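Local structure of CYCLIN domain-containing protein (Chaetomium thermophilum, 6Z3U) at residues 91-94 with 95-98; 133-136 with 137-140. The protein probably serves as the cyclin H-type regulatory subunit of the CDK-activating kinase complex, which it forms with a CDK7-type kinase and MAT1. All coordinates share one frame; numbering follows the deposited sequence.

Interaction 1. Residues 91-94 with 95-98; sequences TFYT and AELL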
loop_
_atom_site.group_PDB
_atom_site.type_symbol
_atom_site.label_atom_id
_atom_site.label_comp_id
_atom_site.label_asym_id
_atom_site.label_seq_id
_atom_site.Cartn_x
_atom_site.Cartn_y
_atom_site.Cartn_z
ATOM N N THR A 91 21.937 2.742 -13.636
ATOM C CA THR A 91 22.166 1.323 -13.399
ATOM C C THR A 91 23.260 1.113 -12.360
ATOM O O THR A 91 23.144 0.235 -11.497
ATOM C CB THR A 91 22.531 0.629 -14.712
ATOM O OG1 THR A 91 21.548 0.946 -15.706
ATOM C CG2 THR A 91 22.588 -0.878 -14.531
ATOM N N PHE A 92 24.326 1.910 -12.426
ATOM C CA PHE A 92 25.412 1.778 -11.460
ATOM C C PHE A 92 24.924 2.082 -10.049
ATOM O O PHE A 92 25.226 1.346 -9.102
ATOM C CB PHE A 92 26.570 2.700 -11.850
ATOM C CG PHE A 92 27.619 2.846 -10.785
ATOM C CD1 PHE A 92 28.564 1.854 -10.580
ATOM C CD2 PHE A 92 27.669 3.984 -9.995
ATOM C CE1 PHE A 92 29.531 1.989 -9.601
ATOM C CE2 PHE A 92 28.635 4.123 -9.016
ATOM C CZ PHE A 92 29.568 3.124 -8.819
ATOM N N TYR A 93 24.160 3.163 -9.890
ATOM C CA TYR A 93 23.693 3.559 -8.568
ATOM C C TYR A 93 22.520 2.717 -8.084
ATOM O O TYR A 93 22.285 2.650 -6.873
ATOM C CB TYR A 93 23.313 5.042 -8.572
ATOM C CG TYR A 93 24.519 5.957 -8.554
ATOM C CD1 TYR A 93 25.344 6.025 -7.438
ATOM C CD2 TYR A 93 24.841 6.744 -9.653
ATOM C CE1 TYR A 93 26.453 6.852 -7.417
ATOM C CE2 TYR A 93 25.949 7.576 -9.640
ATOM C CZ TYR A 93 26.750 7.625 -8.517
ATOM O OH TYR A 93 27.854 8.447 -8.486
ATOM N N THR A 94 21.779 2.078 -8.992
ATOM C CA THR A 94 20.776 1.109 -8.560
ATOM C C THR A 94 21.439 -0.111 -7.929
ATOM O O THR A 94 20.912 -0.685 -6.969
ATOM C CB THR A 94 19.897 0.689 -9.740
ATOM O OG1 THR A 94 19.329 1.851 -10.356
ATOM C CG2 THR A 94 18.773 -0.227 -9.274
ATOM N N ALA A 95 22.589 -0.527 -8.464
ATOM C CA ALA A 95 23.327 -1.628 -7.855
ATOM C C ALA A 95 23.925 -1.209 -6.520
ATOM O O ALA A 95 23.940 -1.995 -5.566
ATOM C CB ALA A 95 24.419 -2.116 -8.806
ATOM N N GLU A 96 24.430 0.024 -6.435
ATOM C CA GLU A 96 24.949 0.522 -5.165
ATOM C C GLU A 96 23.831 0.646 -4.138
ATOM O O GLU A 96 24.034 0.371 -2.950
ATOM C CB GLU A 96 25.643 1.869 -5.373
ATOM C CG GLU A 96 26.364 2.398 -4.139
ATOM C CD GLU A 96 27.211 3.621 -4.437
ATOM O OE1 GLU A 96 26.639 4.719 -4.605
ATOM O OE2 GLU A 96 28.450 3.485 -4.507
ATOM N N LEU A 97 22.644 1.063 -4.581
ATOM C CA LEU A 97 21.493 1.126 -3.687
ATOM C C LEU A 97 21.194 -0.244 -3.095
ATOM O O LEU A 97 20.995 -0.380 -1.882
ATOM C CB LEU A 97 20.283 1.671 -4.449
ATOM C CG LEU A 97 18.977 1.856 -3.680
ATOM C CD1 LEU A 97 18.188 3.021 -4.257
ATOM C CD2 LEU A 97 18.136 0.590 -3.717
ATOM N N LEU A 98 21.165 -1.279 -3.941
ATOM C CA LEU A 98 20.910 -2.631 -3.455
ATOM C C LEU A 98 21.997 -3.078 -2.486
ATOM O O LEU A 98 21.706 -3.634 -1.420
ATOM C CB LEU A 98 20.807 -3.599 -4.634
ATOM C CG LEU A 98 19.617 -3.416 -5.577
ATOM C CD1 LEU A 98 19.703 -4.391 -6.741
ATOM C CD2 LEU A 98 18.311 -3.598 -4.832
#
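Thr91, Phe92, Tyr93 and Thr94 offer their carbonyl oxygens in turn to the amides of Ala95, Glu96, Leu97 and Leu98, so that 91-98 forms a continuous piece of alpha helix, with each bond reaching four residues ahead. The bond from Leu97 N to Tyr93 O measures 2.8 Å. Leu98 N meets Thr94 O at 3.1 Å, with an N-H...O angle of 160°.

Tyr93 and Glu96 carry the side-chain contact, running alongside one another in the same direction. Glu96 has CG anti to the backbone N (chi1 -173°) and an extended chain beyond, which carries the carboxylate to the edge of the tyrosine ring. There OE1 lies 3.4 Å from CD1 of Tyr93, in the ring plane, and the carboxylate is turned 63° against the ring. Such an approach sets the oxygen beside ring C-H groups, a setting that is probably mildly favourable. One face of the same ring is covered from within the first turn, where Phe92 CD2 sits 3.8 Å above its centre. The phenol oxygen is bound by Arg354 NE and, weakly, by Gln133 OE1.

Both threonine hydroxyls turn back to the preceding turn, Thr91 OG1 to Leu87 O and Thr94 OG1 to Val90 O. Leu97 packs on Ala115 and Phe118 of helix 108-124, while Leu98 reaches Phe223 and Leu226. The result is a largely buried helix with neighbours on several flanks, as expected of the all-helical cyclin fold.

Interaction 2. Residues 133-136 with 137-140; sequences QEML and LVAL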
loop_
_atom_site.group_PDB
_atom_site.type_symbol
_atom_site.label_atom_id
_atom_site.label_comp_id
_atom_site.label_asym_id
_atom_site.label_seq_id
_atom_site.Cartn_x
_atom_site.Cartn_y
_atom_site.Cartn_z
ATOM N N GLN A 133 23.681 10.485 -6.138
ATOM C CA GLN A 133 24.327 10.026 -4.916
ATOM C C GLN A 133 23.423 10.231 -3.708
ATOM O O GLN A 133 23.451 9.434 -2.765
ATOM C CB GLN A 133 25.653 10.762 -4.718
ATOM C CG GLN A 133 26.550 10.160 -3.652
ATOM C CD GLN A 133 27.349 8.980 -4.172
ATOM O OE1 GLN A 133 28.028 9.079 -5.195
ATOM N NE2 GLN A 133 27.264 7.853 -3.473
ATOM N N GLU A 134 22.616 11.292 -3.721
ATOM C CA GLU A 134 21.701 11.597 -2.628
ATOM C C GLU A 134 20.360 10.888 -2.792
ATOM O O GLU A 134 19.850 10.293 -1.838
ATOM C CB GLU A 134 21.489 13.111 -2.530
ATOM C CG GLU A 134 22.760 13.906 -2.255
ATOM C CD GLU A 134 23.382 13.569 -0.911
ATOM O OE1 GLU A 134 24.264 12.684 -0.868
ATOM O OE2 GLU A 134 22.973 14.174 0.104
ATOM N N MET A 135 19.773 10.950 -3.990
ATOM C CA MET A 135 18.507 10.267 -4.227
ATOM C C MET A 135 18.595 8.778 -3.923
ATOM O O MET A 135 17.568 8.150 -3.647
ATOM C CB MET A 135 18.062 10.470 -5.677
ATOM C CG MET A 135 17.727 11.912 -6.045
ATOM S SD MET A 135 16.363 12.620 -5.096
ATOM C CE MET A 135 17.263 13.441 -3.786
ATOM N N LEU A 136 19.797 8.200 -3.965
ATOM C CA LEU A 136 19.960 6.797 -3.597
ATOM C C LEU A 136 19.507 6.560 -2.161
ATOM O O LEU A 136 18.738 5.632 -1.883
ATOM C CB LEU A 136 21.420 6.383 -3.789
ATOM C CG LEU A 136 21.821 4.945 -3.452
ATOM C CD1 LEU A 136 23.092 4.584 -4.204
ATOM C CD2 LEU A 136 22.020 4.742 -1.959
ATOM N N LEU A 137 19.974 7.397 -1.233
ATOM C CA LEU A 137 19.573 7.255 0.162
ATOM C C LEU A 137 18.097 7.579 0.351
ATOM O O LEU A 137 17.414 6.940 1.160
ATOM C CB LEU A 137 20.436 8.154 1.043
ATOM C CG LEU A 137 21.808 7.592 1.415
ATOM C CD1 LEU A 137 22.715 8.683 1.959
ATOM C CD2 LEU A 137 21.648 6.475 2.430
ATOM N N VAL A 138 17.587 8.573 -0.381
ATOM C CA VAL A 138 16.183 8.951 -0.246
ATOM C C VAL A 138 15.276 7.803 -0.666
ATOM O O VAL A 138 14.258 7.526 -0.019
ATOM C CB VAL A 138 15.897 10.222 -1.066
ATOM C CG1 VAL A 138 14.425 10.579 -0.988
ATOM C CG2 VAL A 138 16.766 11.377 -0.580
ATOM N N ALA A 139 15.630 7.112 -1.753
ATOM C CA ALA A 139 14.803 6.007 -2.224
ATOM C C ALA A 139 14.758 4.867 -1.215
ATOM O O ALA A 139 13.743 4.169 -1.115
ATOM C CB ALA A 139 15.323 5.501 -3.570
ATOM N N LEU A 140 15.846 4.656 -0.470
ATOM C CA LEU A 140 15.838 3.639 0.577
ATOM C C LEU A 140 14.994 4.083 1.767
ATOM O O LEU A 140 14.235 3.285 2.329
ATOM C CB LEU A 140 17.267 3.334 1.020
ATOM C CG LEU A 140 18.053 2.363 0.136
ATOM C CD1 LEU A 140 19.539 2.453 0.432
ATOM C CD2 LEU A 140 17.566 0.945 0.335
#
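Glu134 presents a flat peptide carbonyl to Val138 in alpha helix 132-146 of the cyclin-like fold: Val138 N lies in the plane of that carbonyl, 3.2 Å from Glu134 O. Leu137 N also approaches Glu134 O, but its bond is bent and weak. The next carbonyl, that of Met135, takes Ala139 N at 2.9 Å. Among the side chains the flat groups are polar, and the carboxylate of Glu134 uses OE2 in a salt bridge to Arg162 NH1.

One turn on, the bond from Leu140 N to Leu136 O, at 3.4 Å, is weak. The side chains of the same two residues add an apolar contact between successive turns, approaching through their methyl branches, with CD2 of Leu136 4.1 Å from CD1 of Leu140. The Leu136 side chain also packs against Leu97 of helix 83-103, and Ala139 touches Leu97 as well as Phe118.

On another flank Met135 lies alongside Val138 and extends to Phe121 and Tyr122 of helix 108-124. Its CG is anti to the carbonyl carbon, beside the backbone N. From there the chain bends at chi2 (-61°) and again at chi3, which curls the terminal methyl round toward the valine. One valine branch receives it: Met135 CE stands 3.8 Å from Val138 CG2.

In the fold
Interaction 1, on helix 83-103, precedes interaction 2, on helix 132-146, and helix 108-124 comes between them in sequence. Their centres lie about 10 Å apart and the two touch directly: Leu136 CD1 lies 3.4 Å from Tyr93 O, and Glu96 OE1 is at 3.4 Å from Gln133 NE2. Helix 108-124 packs on both. Two local helical contacts thus become parts of one buried interface among three successive helices, an illustration of how a cyclin-like domain is assembled. No other chain of the complex touches either segment pair, consistent with a place inside this subunit.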